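Local coordinates for restriction endonuclease THAI (Thermoplasma acidophilum, PDB 3NDH), which cuts double-stranded DNA at a specific sequence as a restriction endonuclease, intercalating into the helix without flipping bases, at residues Arg133-Leu138 with Val149-Asp154. Residues are numbered along the deposited sequence; the frame is centred on the assembly and turned at random.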
loop_
_atom_site.group_PDB
_atom_site.type_symbol
_atom_site.label_atom_id
_atom_site.label_comp_id
_atom_site.label_asym_id
_atom_site.label_seq_id
_atom_site.Cartn_x
_atom_site.Cartn_y
_atom_site.Cartn_z
ATOM N N ARG A 133 12.629 9.670 -18.279
ATOM C CA ARG A 133 12.219 11.054 -18.522
ATOM C C ARG A 133 12.307 11.974 -17.303
ATOM O O ARG A 133 12.403 13.194 -17.461
ATOM C CB ARG A 133 10.785 11.087 -19.050
ATOM C CG ARG A 133 10.623 10.566 -20.454
ATOM C CD ARG A 133 9.193 10.836 -20.935
ATOM N NE ARG A 133 8.213 10.000 -20.248
ATOM C CZ ARG A 133 6.889 10.117 -20.372
ATOM N NH1 ARG A 133 6.357 11.056 -21.152
ATOM N NH2 ARG A 133 6.086 9.293 -19.711
ATOM N N PHE A 134 12.261 11.414 -16.097
ATOM C CA PHE A 134 12.083 12.223 -14.899
ATOM C C PHE A 134 13.233 12.130 -13.905
ATOM O O PHE A 134 13.789 11.059 -13.649
ATOM C CB PHE A 134 10.767 11.807 -14.217
ATOM C CG PHE A 134 9.598 11.731 -15.159
ATOM C CD1 PHE A 134 9.205 12.842 -15.877
ATOM C CD2 PHE A 134 8.920 10.545 -15.365
ATOM C CE1 PHE A 134 8.130 12.786 -16.763
ATOM C CE2 PHE A 134 7.851 10.480 -16.261
ATOM C CZ PHE A 134 7.464 11.589 -16.956
ATOM N N ASP A 135 13.570 13.276 -13.323
ATOM C CA ASP A 135 14.476 13.340 -12.168
ATOM C C ASP A 135 14.020 12.366 -11.102
ATOM O O ASP A 135 12.824 12.244 -10.857
ATOM C CB ASP A 135 14.495 14.758 -11.581
ATOM C CG ASP A 135 15.218 15.764 -12.464
ATOM O OD1 ASP A 135 16.032 15.352 -13.323
ATOM O OD2 ASP A 135 14.956 16.975 -12.277
ATOM N N LEU A 136 14.985 11.682 -10.497
ATOM C CA LEU A 136 14.738 10.640 -9.515
ATOM C C LEU A 136 15.384 11.008 -8.184
ATOM O O LEU A 136 16.551 11.405 -8.136
ATOM C CB LEU A 136 15.320 9.325 -10.029
ATOM C CG LEU A 136 15.414 8.116 -9.105
ATOM C CD1 LEU A 136 14.036 7.677 -8.632
ATOM C CD2 LEU A 136 16.124 6.972 -9.819
ATOM N N ILE A 137 14.594 10.911 -7.107
ATOM C CA ILE A 137 15.107 10.914 -5.737
ATOM C C ILE A 137 14.985 9.471 -5.239
ATOM O O ILE A 137 13.886 8.933 -5.118
ATOM C CB ILE A 137 14.352 11.864 -4.794
ATOM C CG1 ILE A 137 14.508 13.314 -5.267
ATOM C CG2 ILE A 137 14.878 11.715 -3.343
ATOM C CD1 ILE A 137 13.638 14.319 -4.470
ATOM N N LEU A 138 16.139 8.825 -5.041
ATOM C CA LEU A 138 16.238 7.449 -4.599
ATOM C C LEU A 138 16.759 7.404 -3.172
ATOM O O LEU A 138 17.824 7.902 -2.904
ATOM C CB LEU A 138 17.178 6.663 -5.525
ATOM C CG LEU A 138 17.441 5.202 -5.144
ATOM C CD1 LEU A 138 16.231 4.349 -5.344
ATOM C CD2 LEU A 138 18.646 4.657 -5.937
ATOM N N VAL A 149 20.514 9.192 0.396
ATOM C CA VAL A 149 19.505 9.674 -0.518
ATOM C C VAL A 149 20.221 10.251 -1.702
ATOM O O VAL A 149 21.212 10.973 -1.545
ATOM C CB VAL A 149 18.526 10.672 0.123
ATOM C CG1 VAL A 149 19.207 11.840 0.723
ATOM C CG2 VAL A 149 17.483 11.140 -0.895
ATOM N N TYR A 150 19.717 9.924 -2.884
ATOM C CA TYR A 150 20.362 10.260 -4.152
ATOM C C TYR A 150 19.437 11.063 -5.027
ATOM O O TYR A 150 18.260 10.730 -5.165
ATOM C CB TYR A 150 20.731 8.978 -4.900
ATOM C CG TYR A 150 21.776 8.148 -4.212
ATOM C CD1 TYR A 150 23.092 8.174 -4.644
ATOM C CD2 TYR A 150 21.461 7.348 -3.119
ATOM C CE1 TYR A 150 24.069 7.433 -4.008
ATOM C CE2 TYR A 150 22.438 6.613 -2.474
ATOM C CZ TYR A 150 23.727 6.646 -2.936
ATOM O OH TYR A 150 24.701 5.903 -2.301
ATOM N N TYR A 151 19.995 12.121 -5.620
ATOM C CA TYR A 151 19.356 12.876 -6.699
ATOM C C TYR A 151 20.023 12.442 -8.003
ATOM O O TYR A 151 21.197 12.706 -8.218
ATOM C CB TYR A 151 19.505 14.397 -6.494
ATOM C CG TYR A 151 19.261 15.255 -7.719
ATOM C CD1 TYR A 151 18.275 14.941 -8.655
ATOM C CD2 TYR A 151 20.028 16.389 -7.936
ATOM C CE1 TYR A 151 18.082 15.729 -9.779
ATOM C CE2 TYR A 151 19.836 17.184 -9.051
ATOM C CZ TYR A 151 18.850 16.832 -9.961
ATOM O OH TYR A 151 18.652 17.623 -11.091
ATOM N N ILE A 152 19.257 11.738 -8.828
ATOM C CA ILE A 152 19.740 11.187 -10.082
ATOM C C ILE A 152 19.009 11.930 -11.200
ATOM O O ILE A 152 17.852 11.634 -11.481
ATOM C CB ILE A 152 19.488 9.665 -10.150
ATOM C CG1 ILE A 152 20.115 8.955 -8.930
ATOM C CG2 ILE A 152 20.076 9.120 -11.434
ATOM C CD1 ILE A 152 19.817 7.479 -8.801
ATOM N N PRO A 153 19.672 12.920 -11.814
ATOM C CA PRO A 153 19.029 13.689 -12.878
ATOM C C PRO A 153 18.519 12.816 -14.025
ATOM O O PRO A 153 19.099 11.774 -14.327
ATOM C CB PRO A 153 20.135 14.629 -13.362
ATOM C CG PRO A 153 21.087 14.732 -12.225
ATOM C CD PRO A 153 21.030 13.402 -11.529
ATOM N N ASP A 154 17.439 13.257 -14.656
ATOM C CA ASP A 154 16.945 12.606 -15.865
ATOM C C ASP A 154 18.056 12.369 -16.908
ATOM O O ASP A 154 18.106 11.318 -17.536
ATOM C CB ASP A 154 15.764 13.366 -16.498
ATOM C CG ASP A 154 16.022 14.852 -16.745
ATOM O OD1 ASP A 154 17.120 15.375 -16.537
ATOM O OD2 ASP A 154 15.030 15.525 -17.130
HETATM O O HOH W 1 17.836 17.420 -13.974
HETATM O O HOH W 2 16.018 19.302 -11.032
#
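Strands 135-138 and 149-152 run antiparallel (171°), their axes 4.7 Å apart, as the two arms of a β-hairpin in the central mixed sheet of this PD-(D/E)XK-clan nuclease. Leu136 with Ile152 and Leu138 with Tyr150 are hydrogen-bonded pairs, each closed by two N-H···O=C bonds; Ile137 with Tyr151 is the non-hydrogen-bonded pair between them. Leu136, Leu138 and Ile152 share one face, where branched aliphatic chains suit burial: Leu136 CD2 lies 3.9 Å from Ile152 CD1, and helix 186-194 covers Leu138 and Ile152. Tyr150, on the same face, is partly exposed. On the opposite face Ile137 CG2 meets Val149 CG2 at 3.6 Å, and helix 19-25 packs over Ile137, Val149 and Tyr151. The Tyr151 hydroxyl is hydrogen-bonded to Asp18, and two waters link it to the Asp135 carboxylate. Where the second strand ends, Pro153 takes the N-cap position of helix 154-164 but has no side-chain acceptor for first-turn N-H groups; instead Asp135 OD1 accepts a hydrogen bond from Asp154 N at 2.9 Å.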